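Local coordinates for protein acyl-CoA dehydrogenase FadE3 (Mycobacterium smegmatis, PDB 4IV6) that is a flavoprotein of the acyl-CoA dehydrogenase family that assembles from four chains and carries bound dihydroflavine-adenine dinucleotide, at residues A9-I14 / M68-Q73; P28-L33 / R80-L85; A257-E262 / E353-D358; R314-A319 / A377-A382. One frame throughout, in Å; residues are numbered along the deposited sequence. Where two conformers were deposited one is given.

Overall arrangement
The four contacts illustrate how one helical flavoprotein is assembled from small helix-helix joints. Interactions 1 and 2 lie in the N-terminal domain and share helix 68-81, at opposite ends; their centres are 21 Å apart. Interaction 2 abuts interaction 3 of the C-terminal domain, 11 Å centre to centre, through an R80-E262 salt bridge and a probable hydrogen bond from R354 to the G81 carbonyl. W82 of interaction 2 and A260 of interaction 3 have side chains about 12 and 14 Å from a bound dihydroflavine-adenine dinucleotide. Interaction 4 touches none of the others; its centre lies 26 Å from that of interaction 1 and 29 Å from that of interaction 3, with which it shares the third subunit.

Interaction 1 of 4, residues A9-I14 / M68-Q73; sequences AEEETI and MPCYVQ
C70 is the residue through which helix 68-81 meets E11 and I14 of helix 9-26, and the joint shows how one small side chain can bring two helices close. At the start of the second helix, M68 and P69 pack instead on helices 234-270 and 282-310. At C70 the contact proper begins: the CA atoms of C70 and E11 are 6.1 Å apart, the nearest pair of CA atoms between the two segments. The thiol lies opposite the backbone N (chi1 171°), which projects SG across the gap to CG2 of I14 at 3.4 Å, a tight approach. E11 lies alongside the same cysteine: its CG is 3.8 Å from the C70 SG, and farther out its CD stands 3.9 Å from the C70 CB. The glutamate chain is extended beyond CG (chi2 176°) and carries its carboxylate past the cysteine to the beginning of helix 68-81, where OE2 accepts a hydrogen bond from the backbone N of S67. A negative group there would probably be favoured by the helix dipole. Beyond C70, Y71 turns to the far side of its helix. This is close helix-helix packing around a small residue, within the alpha-helical N-terminal domain of the acyl-CoA dehydrogenase fold.

Interaction 2 of 4, residues P28-L33 / R80-L85; sequences PVVREL and RGWMSL
V30 lays its CG2 methyl over the five-membered ring of W82, a CH-pi contact in the helical N-terminal domain of the acyl-CoA dehydrogenase fold. The methyl stands 3.7 Å from the ring centroid and 23° off the ring normal, with W82 CD2 its nearest ring atom at 3.5 Å. With CG1 set between the backbone N and the carbonyl carbon (chi1 63°), CG2 falls opposite the backbone N and over the indole, whereas CG1 packs against R354 of helix 352-364.

W82 occupies the break between helices 68-81 and 83-102, where the chain leaves helical geometry for one residue. Its indole is sandwiched between V30 on one face and S84 of its own segment on the opposite face, the S84 CB 3.6 Å above the ring plane. P40 and V26 pack on the tryptophan as well, tying the break to helix 9-26 and a loop. On the side of the C-terminal domain, the carbonyl of G81 probably accepts a hydrogen bond from R354. One turn after V30, L33 runs roughly perpendicular to the indole and reaches its six-membered ring, with L33 CB 4.0 Å from W82 CH2 and L33 CD1 4.1 Å from W82 CZ3.

Interaction 3 of 4, residues A257-E262 / E353-D358; sequences ARAAFE and ERYFRD
In the helical bundle of the C-terminal domain, helix 352-364 docks on helix 234-270 by setting the ring of Y355 against two successive alanines, A259 and A260. The methyl of A259 sits over a face of the phenol in a CH-pi contact, with CB 3.9 Å from the ring centroid and 25° off the normal. It is displaced toward the hydroxyl end, where A259 CB lies 3.6 Å from Y355 CZ. A260 meets the other end of the ring, its CA 3.5 Å and its CB 3.7 Å from Y355 CD2. Because the two residues of 257-262 that meet the ring are both alanines, the helices can come close, A260 CA lying 6.4 Å from Y355 CA. The ring is fixed at its far end too, since its OH is hydrogen-bonded to D263, one residue beyond the 257-262 segment.

Neighbouring residues of 353-358 serve other interfaces. F356 stacks on F356 of the second subunit, placing this joint just behind a subunit interface. R354, whose guanidinium face is overlain by CE1 of Y355, reaches toward the N-terminal domain. R357 holds E353 side-on with two nitrogens, both bonds nearly in the guanidinium plane of R357: NH2 lies 3.0 Å from E353 OE1, and NE 2.9 Å from E353 OE2.

Interaction 4 of 4, residues R314-A319 / A377-A382; sequences RCDMEA and AKQLVA
A mixed contact, part apolar and part bridged by water, joins the first turn of helix 316-340 to helix 369-383 in the C-terminal domain. The side chains of Q379 and M317 run past each other in opposite senses, with Q379 OE1 lying 3.3 Å from M317 CA. The thioether of M317 then lies crosswise to L380, SD to L380 CD2 at 3.6 Å.

Two waters span from the amide of Q379 to D316. One donates to OE1 of Q379 at 2.8 Å and to the backbone O of D316; the other accepts from NE2 of Q379 at 2.9 Å and donates to OD2 of D316. Together they probably fix the rotation of the amide. D316 CG sits between backbone N and carbonyl carbon (chi1 58°), bringing OD1 within 2.7 Å of M317 N in a bent hydrogen bond from above the carboxylate plane; R383 adds a salt bridge to that oxygen. L380 also packs on L288 of the third subunit, at an interface of the acyl-CoA dehydrogenase tetramer.

Interaction 1 of 4, residues A9-I14 / M68-Q73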
loop_
_atom_site.group_PDB
_atom_site.type_symbol
_atom_site.label_atom_id
_atom_site.label_comp_id
_atom_site.label_asym_id
_atom_site.label_seq_id
_atom_site.Cartn_x
_atom_site.Cartn_y
_atom_site.Cartn_z
ATOM N N ALA B 9 -30.457 -27.831 2.589
ATOM C CA ALA B 9 -29.931 -28.971 1.876
ATOM C C ALA B 9 -29.775 -28.667 0.416
ATOM O O ALA B 9 -28.694 -28.876 -0.149
ATOM C CB ALA B 9 -30.893 -30.143 2.046
ATOM N N GLU B 10 -30.866 -28.181 -0.182
ATOM C CA GLU B 10 -30.919 -27.857 -1.598
ATOM C C GLU B 10 -29.930 -26.754 -1.932
ATOM O O GLU B 10 -29.377 -26.716 -3.025
ATOM C CB GLU B 10 -32.335 -27.422 -2.022
ATOM N N GLU B 11 -29.711 -25.855 -0.989
ATOM C CA GLU B 11 -28.831 -24.741 -1.255
ATOM C C GLU B 11 -27.377 -25.199 -1.285
ATOM O O GLU B 11 -26.619 -24.796 -2.153
ATOM C CB GLU B 11 -29.090 -23.619 -0.267
ATOM C CG GLU B 11 -30.326 -22.821 -0.651
ATOM C CD GLU B 11 -30.695 -21.733 0.345
ATOM O OE1 GLU B 11 -30.209 -21.740 1.501
ATOM O OE2 GLU B 11 -31.516 -20.881 -0.017
ATOM N N GLU B 12 -27.006 -26.088 -0.369
ATOM C CA GLU B 12 -25.654 -26.645 -0.366
ATOM C C GLU B 12 -25.408 -27.402 -1.654
ATOM O O GLU B 12 -24.341 -27.325 -2.254
ATOM C CB GLU B 12 -25.466 -27.624 0.806
ATOM C CG GLU B 12 -25.605 -27.013 2.181
ATOM C CD GLU B 12 -24.304 -26.450 2.741
ATOM O OE1 GLU B 12 -23.508 -25.860 1.964
ATOM O OE2 GLU B 12 -24.091 -26.606 3.973
ATOM N N THR B 13 -26.417 -28.155 -2.059
ATOM C CA THR B 13 -26.338 -28.950 -3.258
ATOM C C THR B 13 -26.106 -28.088 -4.494
ATOM O O THR B 13 -25.291 -28.463 -5.352
ATOM C CB THR B 13 -27.606 -29.828 -3.410
ATOM O OG1 THR B 13 -27.620 -30.823 -2.363
ATOM C CG2 THR B 13 -27.630 -30.526 -4.760
ATOM N N ILE B 14 -26.821 -26.970 -4.615
ATOM C CA ILE B 14 -26.658 -26.107 -5.800
ATOM C C ILE B 14 -25.205 -25.588 -5.861
ATOM O O ILE B 14 -24.577 -25.633 -6.923
ATOM C CB ILE B 14 -27.711 -24.969 -5.893
ATOM C CG1 ILE B 14 -27.542 -24.119 -7.152
ATOM C CG2 ILE B 14 -27.581 -23.959 -4.781
ATOM C CD1 ILE B 14 -27.797 -24.874 -8.434
ATOM N N MET B 68 -29.688 -15.151 -0.208
ATOM C CA MET B 68 -28.587 -14.348 -0.700
ATOM C C MET B 68 -27.223 -14.961 -0.351
ATOM O O MET B 68 -26.337 -14.951 -1.197
ATOM C CB MET B 68 -28.677 -12.912 -0.221
ATOM C CG MET B 68 -27.580 -11.993 -0.794
ATOM S SD MET B 68 -27.489 -11.921 -2.603
ATOM C CE MET B 68 -28.898 -10.885 -2.905
ATOM N N PRO B 69 -27.047 -15.511 0.859
ATOM C CA PRO B 69 -25.775 -16.207 1.077
ATOM C C PRO B 69 -25.535 -17.347 0.079
ATOM O O PRO B 69 -24.406 -17.558 -0.363
ATOM C CB PRO B 69 -25.889 -16.707 2.518
ATOM C CG PRO B 69 -26.781 -15.689 3.160
ATOM C CD PRO B 69 -27.808 -15.375 2.112
ATOM N N CYS B 70 -26.584 -18.037 -0.337
ATOM C CA CYS B 70 -26.419 -19.108 -1.326
ATOM C C CYS B 70 -26.096 -18.487 -2.675
ATOM O O CYS B 70 -25.197 -18.947 -3.385
ATOM C CB CYS B 70 -27.686 -19.966 -1.436
ATOM S SG CYS B 70 -27.654 -21.140 -2.819
ATOM N N TYR B 71 -26.810 -17.429 -3.015
ATOM C CA TYR B 71 -26.625 -16.770 -4.306
ATOM C C TYR B 71 -25.150 -16.312 -4.490
ATOM O O TYR B 71 -24.531 -16.550 -5.540
ATOM C CB TYR B 71 -27.579 -15.579 -4.451
ATOM C CG TYR B 71 -27.351 -14.843 -5.753
ATOM C CD1 TYR B 71 -27.866 -15.325 -6.947
ATOM C CD2 TYR B 71 -26.583 -13.701 -5.788
ATOM C CE1 TYR B 71 -27.619 -14.690 -8.142
ATOM C CE2 TYR B 71 -26.355 -13.038 -6.975
ATOM C CZ TYR B 71 -26.850 -13.522 -8.150
ATOM O OH TYR B 71 -26.594 -12.853 -9.332
ATOM N N VAL B 72 -24.590 -15.668 -3.470
ATOM C CA VAL B 72 -23.215 -15.160 -3.595
ATOM C C VAL B 72 -22.220 -16.302 -3.734
ATOM O O VAL B 72 -21.245 -16.188 -4.464
ATOM C CB VAL B 72 -22.843 -14.150 -2.492
ATOM C CG1 VAL B 72 -23.826 -12.982 -2.503
ATOM C CG2 VAL B 72 -22.822 -14.776 -1.124
ATOM N N GLN B 73 -22.480 -17.415 -3.056
ATOM C CA GLN B 73 -21.618 -18.566 -3.196
ATOM C C GLN B 73 -21.711 -19.166 -4.601
ATOM O O GLN B 73 -20.706 -19.602 -5.148
ATOM C CB GLN B 73 -21.897 -19.593 -2.117
ATOM C CG GLN B 73 -21.452 -19.126 -0.728
ATOM C CD GLN B 73 -21.905 -20.056 0.367
ATOM O OE1 GLN B 73 -22.682 -19.678 1.260
ATOM N NE2 GLN B 73 -21.466 -21.283 0.290
#

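Interaction 2 of 4, residues P28-L33 / R80-L85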
loop_
_atom_site.group_PDB
_atom_site.type_symbol
_atom_site.label_atom_id
_atom_site.label_comp_id
_atom_site.label_asym_id
_atom_site.label_seq_id
_atom_site.Cartn_x
_atom_site.Cartn_y
_atom_site.Cartn_z
ATOM N N PRO B 28 -11.808 -27.259 -18.417
ATOM C CA PRO B 28 -11.144 -27.860 -19.572
ATOM C C PRO B 28 -11.313 -27.121 -20.903
ATOM O O PRO B 28 -10.614 -27.457 -21.857
ATOM C CB PRO B 28 -11.807 -29.238 -19.677
ATOM C CG PRO B 28 -12.339 -29.507 -18.303
ATOM C CD PRO B 28 -12.803 -28.166 -17.826
ATOM N N VAL B 29 -12.227 -26.157 -20.998
ATOM C CA VAL B 29 -12.444 -25.469 -22.273
ATOM C C VAL B 29 -12.228 -23.971 -22.208
ATOM O O VAL B 29 -12.219 -23.295 -23.243
ATOM C CB VAL B 29 -13.858 -25.740 -22.846
ATOM C CG1 VAL B 29 -14.045 -27.224 -23.161
ATOM C CG2 VAL B 29 -14.945 -25.256 -21.894
ATOM N N VAL B 30 -12.061 -23.439 -21.002
ATOM C CA VAL B 30 -12.039 -21.995 -20.812
ATOM C C VAL B 30 -10.885 -21.320 -21.571
ATOM O O VAL B 30 -11.092 -20.311 -22.239
ATOM C CB VAL B 30 -12.105 -21.623 -19.298
ATOM C CG1 VAL B 30 -10.888 -22.133 -18.535
ATOM C CG2 VAL B 30 -12.228 -20.135 -19.121
ATOM N N ARG B 31 -9.687 -21.906 -21.555
ATOM C CA ARG B 31 -8.575 -21.245 -22.228
ATOM C C ARG B 31 -8.861 -21.034 -23.698
ATOM O O ARG B 31 -8.717 -19.937 -24.187
ATOM C CB ARG B 31 -7.238 -21.973 -22.052
ATOM C CG ARG B 31 -6.068 -21.210 -22.718
ATOM C CD ARG B 31 -4.710 -21.912 -22.633
ATOM N NE ARG B 31 -4.702 -22.764 -21.458
ATOM C CZ ARG B 31 -4.562 -22.345 -20.214
ATOM N NH1 ARG B 31 -4.322 -21.063 -19.943
ATOM N NH2 ARG B 31 -4.619 -23.229 -19.230
ATOM N N GLU B 32 -9.263 -22.089 -24.395
ATOM C CA GLU B 32 -9.487 -22.003 -25.826
ATOM C C GLU B 32 -10.612 -21.018 -26.120
ATOM O O GLU B 32 -10.488 -20.176 -27.001
ATOM C CB GLU B 32 -9.805 -23.381 -26.415
ATOM N N LEU B 33 -11.712 -21.115 -25.395
ATOM C CA LEU B 33 -12.840 -20.237 -25.654
ATOM C C LEU B 33 -12.464 -18.777 -25.373
ATOM O O LEU B 33 -12.688 -17.936 -26.223
ATOM C CB LEU B 33 -14.044 -20.608 -24.786
ATOM C CG LEU B 33 -14.705 -21.992 -24.970
ATOM C CD1 LEU B 33 -15.653 -22.234 -23.819
ATOM C CD2 LEU B 33 -15.435 -22.128 -26.305
ATOM N N ARG B 80 -14.945 -18.112 -10.072
ATOM C CA ARG B 80 -13.752 -18.872 -9.874
ATOM C C ARG B 80 -13.336 -19.623 -11.151
ATOM O O ARG B 80 -12.167 -19.608 -11.539
ATOM C CB ARG B 80 -13.965 -19.828 -8.713
ATOM C CG ARG B 80 -12.803 -20.740 -8.363
ATOM C CD ARG B 80 -13.276 -21.706 -7.262
ATOM N NE ARG B 80 -12.334 -22.806 -7.156
ATOM C CZ ARG B 80 -12.393 -23.950 -7.820
ATOM N NH1 ARG B 80 -11.429 -24.814 -7.618
ATOM N NH2 ARG B 80 -13.423 -24.288 -8.580
ATOM N N GLY B 81 -14.295 -20.262 -11.816
ATOM C CA GLY B 81 -13.991 -20.915 -13.098
ATOM C C GLY B 81 -13.735 -19.935 -14.240
ATOM O O GLY B 81 -12.782 -20.069 -14.998
ATOM N N TRP B 82 -14.594 -18.943 -14.364
ATOM C CA TRP B 82 -14.491 -17.956 -15.437
ATOM C C TRP B 82 -15.398 -16.786 -15.102
ATOM O O TRP B 82 -16.620 -16.950 -15.054
ATOM C CB TRP B 82 -14.879 -18.565 -16.784
ATOM C CG TRP B 82 -14.613 -17.744 -18.000
ATOM C CD1 TRP B 82 -13.889 -16.582 -18.093
ATOM C CD2 TRP B 82 -15.028 -18.061 -19.332
ATOM N NE1 TRP B 82 -13.828 -16.173 -19.407
ATOM C CE2 TRP B 82 -14.534 -17.051 -20.182
ATOM C CE3 TRP B 82 -15.772 -19.108 -19.889
ATOM C CZ2 TRP B 82 -14.764 -17.052 -21.556
ATOM C CZ3 TRP B 82 -15.995 -19.098 -21.260
ATOM C CH2 TRP B 82 -15.490 -18.076 -22.069
ATOM N N MET B 83 -14.785 -15.618 -14.847
ATOM C CA MET B 83 -15.515 -14.430 -14.413
ATOM C C MET B 83 -16.702 -14.168 -15.340
ATOM O O MET B 83 -17.796 -13.811 -14.890
ATOM C CB MET B 83 -14.580 -13.212 -14.400
ATOM C CG MET B 83 -15.209 -11.943 -13.823
ATOM S SD MET B 83 -14.125 -10.494 -13.924
ATOM C CE MET B 83 -14.230 -10.114 -15.671
ATOM N N SER B 84 -16.461 -14.342 -16.639
ATOM C CA SER B 84 -17.478 -14.071 -17.656
ATOM C C SER B 84 -18.800 -14.848 -17.434
ATOM O O SER B 84 -19.872 -14.365 -17.805
ATOM C CB SER B 84 -16.916 -14.385 -19.058
ATOM O OG SER B 84 -15.811 -13.536 -19.391
ATOM N N LEU B 85 -18.732 -16.056 -16.890
ATOM C CA LEU B 85 -19.948 -16.832 -16.667
ATOM C C LEU B 85 -20.801 -16.244 -15.535
ATOM O O LEU B 85 -22.049 -16.270 -15.602
ATOM C CB LEU B 85 -19.628 -18.322 -16.415
ATOM C CG LEU B 85 -18.872 -19.025 -17.553
ATOM C CD1 LEU B 85 -18.637 -20.482 -17.160
ATOM C CD2 LEU B 85 -19.616 -18.979 -18.894
#

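Interaction 3 of 4, residues A257-E262 / E353-D358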
loop_
_atom_site.group_PDB
_atom_site.type_symbol
_atom_site.label_atom_id
_atom_site.label_comp_id
_atom_site.label_asym_id
_atom_site.label_seq_id
_atom_site.Cartn_x
_atom_site.Cartn_y
_atom_site.Cartn_z
ATOM N N ALA B 257 -10.418 -14.059 -7.110
ATOM C CA ALA B 257 -9.401 -14.175 -6.064
ATOM C C ALA B 257 -9.153 -15.615 -5.615
ATOM O O ALA B 257 -7.982 -16.003 -5.440
ATOM C CB ALA B 257 -9.769 -13.315 -4.874
ATOM N N ARG B 258 -10.215 -16.412 -5.445
ATOM C CA ARG B 258 -10.063 -17.807 -5.010
ATOM C C ARG B 258 -9.254 -18.549 -6.056
ATOM O O ARG B 258 -8.358 -19.306 -5.719
ATOM C CB ARG B 258 -11.399 -18.528 -4.798
ATOM C CG ARG B 258 -12.061 -18.265 -3.444
ATOM C CD ARG B 258 -13.431 -18.933 -3.358
ATOM N NE ARG B 258 -13.268 -20.370 -3.471
ATOM C CZ ARG B 258 -14.241 -21.234 -3.715
ATOM N NH1 ARG B 258 -15.478 -20.834 -3.845
ATOM N NH2 ARG B 258 -13.960 -22.520 -3.851
ATOM N N ALA B 259 -9.540 -18.277 -7.326
ATOM C CA ALA B 259 -8.852 -18.971 -8.429
ATOM C C ALA B 259 -7.363 -18.594 -8.474
ATOM O O ALA B 259 -6.508 -19.453 -8.591
ATOM C CB ALA B 259 -9.519 -18.680 -9.765
ATOM N N ALA B 260 -7.059 -17.304 -8.399
ATOM C CA ALA B 260 -5.680 -16.865 -8.428
ATOM C C ALA B 260 -4.897 -17.400 -7.213
ATOM O O ALA B 260 -3.789 -17.916 -7.353
ATOM C CB ALA B 260 -5.631 -15.348 -8.468
ATOM N N PHE B 261 -5.488 -17.282 -6.030
ATOM C CA PHE B 261 -4.877 -17.805 -4.815
ATOM C C PHE B 261 -4.647 -19.315 -4.846
ATOM O O PHE B 261 -3.548 -19.781 -4.518
ATOM C CB PHE B 261 -5.684 -17.436 -3.575
ATOM C CG PHE B 261 -5.076 -17.960 -2.304
ATOM C CD1 PHE B 261 -3.862 -17.446 -1.863
ATOM C CD2 PHE B 261 -5.668 -18.981 -1.603
ATOM C CE1 PHE B 261 -3.256 -17.924 -0.699
ATOM C CE2 PHE B 261 -5.075 -19.464 -0.433
ATOM C CZ PHE B 261 -3.868 -18.937 0.012
ATOM N N GLU B 262 -5.652 -20.088 -5.245
ATOM C CA GLU B 262 -5.454 -21.541 -5.379
ATOM C C GLU B 262 -4.276 -21.895 -6.291
ATOM O O GLU B 262 -3.453 -22.760 -5.938
ATOM C CB GLU B 262 -6.721 -22.237 -5.905
ATOM C CG GLU B 262 -7.819 -22.315 -4.885
ATOM C CD GLU B 262 -9.143 -22.808 -5.452
ATOM O OE1 GLU B 262 -9.183 -23.469 -6.491
ATOM O OE2 GLU B 262 -10.169 -22.523 -4.851
ATOM N N GLU B 353 -2.536 -15.023 -15.703
ATOM C CA GLU B 353 -2.627 -13.825 -16.535
ATOM C C GLU B 353 -4.066 -13.482 -16.859
ATOM O O GLU B 353 -4.410 -12.322 -16.944
ATOM C CB GLU B 353 -1.811 -13.949 -17.822
ATOM C CG GLU B 353 -2.336 -14.961 -18.827
ATOM C CD GLU B 353 -3.352 -14.403 -19.819
ATOM O OE1 GLU B 353 -4.233 -15.171 -20.267
ATOM O OE2 GLU B 353 -3.249 -13.217 -20.171
ATOM N N ARG B 354 -4.918 -14.496 -16.995
ATOM C CA ARG B 354 -6.320 -14.251 -17.239
ATOM C C ARG B 354 -6.982 -13.602 -16.006
ATOM O O ARG B 354 -7.774 -12.663 -16.159
ATOM C CB ARG B 354 -7.061 -15.545 -17.606
ATOM C CG ARG B 354 -8.483 -15.266 -18.025
ATOM C CD ARG B 354 -9.467 -16.324 -17.675
ATOM N NE ARG B 354 -9.008 -17.721 -17.643
ATOM C CZ ARG B 354 -9.590 -18.617 -16.839
ATOM N NH1 ARG B 354 -10.597 -18.242 -16.019
ATOM N NH2 ARG B 354 -9.200 -19.881 -16.850
ATOM N N TYR B 355 -6.704 -14.118 -14.807
ATOM C CA TYR B 355 -7.287 -13.497 -13.614
ATOM C C TYR B 355 -6.852 -12.045 -13.498
ATOM O O TYR B 355 -7.626 -11.200 -13.079
ATOM C CB TYR B 355 -6.966 -14.259 -12.322
ATOM C CG TYR B 355 -7.087 -15.758 -12.430
ATOM C CD1 TYR B 355 -8.184 -16.362 -13.032
ATOM C CD2 TYR B 355 -6.095 -16.581 -11.888
ATOM C CE1 TYR B 355 -8.279 -17.746 -13.124
ATOM C CE2 TYR B 355 -6.182 -17.951 -11.983
ATOM C CZ TYR B 355 -7.268 -18.522 -12.581
ATOM O OH TYR B 355 -7.327 -19.885 -12.604
ATOM N N PHE B 356 -5.597 -11.786 -13.842
ATOM C CA PHE B 356 -5.017 -10.451 -13.806
ATOM C C PHE B 356 -5.764 -9.525 -14.785
ATOM O O PHE B 356 -6.037 -8.384 -14.471
ATOM C CB PHE B 356 -3.518 -10.553 -14.146
ATOM C CG PHE B 356 -2.787 -9.241 -14.224
ATOM C CD1 PHE B 356 -2.327 -8.609 -13.076
ATOM C CD2 PHE B 356 -2.496 -8.657 -15.449
ATOM C CE1 PHE B 356 -1.621 -7.403 -13.161
ATOM C CE2 PHE B 356 -1.797 -7.464 -15.524
ATOM C CZ PHE B 356 -1.357 -6.847 -14.386
ATOM N N ARG B 357 -6.103 -10.035 -15.963
ATOM C CA ARG B 357 -6.839 -9.246 -16.958
ATOM C C ARG B 357 -8.312 -9.071 -16.577
ATOM O O ARG B 357 -8.917 -8.100 -16.961
ATOM C CB ARG B 357 -6.769 -9.926 -18.341
ATOM C CG ARG B 357 -5.445 -9.824 -19.068
ATOM C CD ARG B 357 -5.572 -10.368 -20.472
ATOM N NE ARG B 357 -5.740 -11.817 -20.485
ATOM C CZ ARG B 357 -6.871 -12.476 -20.720
ATOM N NH1 ARG B 357 -7.993 -11.846 -21.026
ATOM N NH2 ARG B 357 -6.859 -13.804 -20.720
ATOM N N ASP B 358 -8.881 -10.033 -15.850
ATOM C CA ASP B 358 -10.301 -9.990 -15.484
ATOM C C ASP B 358 -10.583 -9.090 -14.261
ATOM O O ASP B 358 -11.616 -8.440 -14.184
ATOM C CB ASP B 358 -10.836 -11.387 -15.220
ATOM C CG ASP B 358 -11.147 -12.155 -16.513
ATOM O OD1 ASP B 358 -11.135 -11.535 -17.608
ATOM O OD2 ASP B 358 -11.408 -13.367 -16.421
#

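Interaction 4 of 4, residues R314-A319 / A377-A382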
loop_
_atom_site.group_PDB
_atom_site.type_symbol
_atom_site.label_atom_id
_atom_site.label_comp_id
_atom_site.label_asym_id
_atom_site.label_seq_id
_atom_site.Cartn_x
_atom_site.Cartn_y
_atom_site.Cartn_z
ATOM N N ARG B 314 -30.829 -3.474 7.140
ATOM C CA ARG B 314 -30.183 -2.543 6.228
ATOM C C ARG B 314 -28.816 -3.092 5.813
ATOM O O ARG B 314 -28.048 -3.571 6.636
ATOM C CB ARG B 314 -30.050 -1.163 6.857
ATOM C CG ARG B 314 -29.227 -1.116 8.136
ATOM C CD ARG B 314 -29.600 0.156 8.878
ATOM N NE ARG B 314 -28.670 0.497 9.943
ATOM C CZ ARG B 314 -28.588 1.711 10.488
ATOM N NH1 ARG B 314 -29.383 2.697 10.059
ATOM N NH2 ARG B 314 -27.700 1.954 11.445
ATOM N N CYS B 315 -28.577 -3.087 4.516
ATOM C CA CYS B 315 -27.390 -3.706 3.938
ATOM C C CYS B 315 -26.850 -2.918 2.758
ATOM O O CYS B 315 -25.967 -3.417 2.059
ATOM C CB CYS B 315 -27.754 -5.108 3.448
ATOM S SG CYS B 315 -28.988 -4.990 2.135
ATOM N N ASP B 316 -27.357 -1.696 2.531
ATOM C CA ASP B 316 -26.966 -0.946 1.351
ATOM C C ASP B 316 -25.485 -0.520 1.423
ATOM O O ASP B 316 -24.731 -0.697 0.467
ATOM C CB ASP B 316 -27.925 0.237 1.057
ATOM C CG ASP B 316 -28.035 1.242 2.200
ATOM O OD1 ASP B 316 -27.474 1.059 3.314
ATOM O OD2 ASP B 316 -28.713 2.256 1.965
ATOM N N MET B 317 -25.067 -0.001 2.561
ATOM C CA MET B 317 -23.664 0.375 2.771
ATOM C C MET B 317 -22.768 -0.878 2.783
ATOM O O MET B 317 -21.677 -0.887 2.219
ATOM C CB MET B 317 -23.512 1.148 4.073
ATOM C CG MET B 317 -22.074 1.589 4.382
ATOM S SD MET B 317 -22.007 2.497 5.943
ATOM C CE MET B 317 -21.916 1.194 7.140
ATOM N N GLU B 318 -23.241 -1.929 3.431
ATOM C CA GLU B 318 -22.454 -3.139 3.593
ATOM C C GLU B 318 -22.198 -3.821 2.229
ATOM O O GLU B 318 -21.110 -4.326 1.980
ATOM C CB GLU B 318 -23.146 -4.074 4.593
ATOM C CG GLU B 318 -23.137 -3.544 6.025
ATOM C CD GLU B 318 -24.260 -2.585 6.386
ATOM O OE1 GLU B 318 -25.041 -2.100 5.499
ATOM O OE2 GLU B 318 -24.331 -2.297 7.612
ATOM N N ALA B 319 -23.202 -3.797 1.352
ATOM C CA ALA B 319 -23.034 -4.278 -0.019
ATOM C C ALA B 319 -21.974 -3.507 -0.807
ATOM O O ALA B 319 -21.166 -4.104 -1.508
ATOM C CB ALA B 319 -24.348 -4.290 -0.761
ATOM N N ALA B 377 -18.978 6.992 2.019
ATOM C CA ALA B 377 -18.741 8.102 2.963
ATOM C C ALA B 377 -20.054 8.759 3.398
ATOM O O ALA B 377 -20.274 9.028 4.565
ATOM C CB ALA B 377 -17.797 9.136 2.367
ATOM N N LYS B 378 -20.929 8.980 2.430
ATOM C CA LYS B 378 -22.208 9.607 2.673
ATOM C C LYS B 378 -23.092 8.710 3.549
ATOM O O LYS B 378 -23.762 9.199 4.481
ATOM C CB LYS B 378 -22.874 9.895 1.325
ATOM C CG LYS B 378 -24.157 10.682 1.389
ATOM C CD LYS B 378 -24.580 11.077 -0.030
ATOM C CE LYS B 378 -26.098 11.114 -0.158
ATOM N NZ LYS B 378 -26.655 12.306 0.524
ATOM N N GLN B 379 -23.068 7.401 3.264
ATOM C CA GLN B 379 -23.801 6.406 4.043
ATOM C C GLN B 379 -23.272 6.323 5.473
ATOM O O GLN B 379 -24.047 6.274 6.431
ATOM C CB GLN B 379 -23.763 5.016 3.364
ATOM C CG GLN B 379 -24.609 4.916 2.089
ATOM C CD GLN B 379 -24.241 3.708 1.218
ATOM O OE1 GLN B 379 -23.106 3.207 1.260
ATOM N NE2 GLN B 379 -25.194 3.255 0.406
ATOM N N LEU B 380 -21.953 6.337 5.642
ATOM C CA LEU B 380 -21.396 6.334 6.981
ATOM C C LEU B 380 -21.887 7.505 7.811
ATOM O O LEU B 380 -22.207 7.344 8.982
ATOM C CB LEU B 380 -19.865 6.334 6.961
ATOM C CG LEU B 380 -19.249 4.998 6.596
ATOM C CD1 LEU B 380 -17.816 5.190 6.169
ATOM C CD2 LEU B 380 -19.336 4.003 7.763
ATOM N N VAL B 381 -21.964 8.677 7.197
ATOM C CA VAL B 381 -22.459 9.871 7.877
ATOM C C VAL B 381 -23.973 9.778 8.179
ATOM O O VAL B 381 -24.417 10.126 9.280
ATOM C CB VAL B 381 -22.079 11.138 7.079
ATOM C CG1 VAL B 381 -22.894 12.368 7.545
ATOM C CG2 VAL B 381 -20.575 11.372 7.206
ATOM N N ALA B 382 -24.734 9.268 7.229
ATOM C CA ALA B 382 -26.172 9.121 7.395
ATOM C C ALA B 382 -26.454 8.166 8.552
ATOM O O ALA B 382 -27.340 8.397 9.362
ATOM C CB ALA B 382 -26.808 8.576 6.128
HETATM O O HOH W 1 -22.902 1.326 -0.838
HETATM O O HOH W 2 -27.891 4.194 0.101
#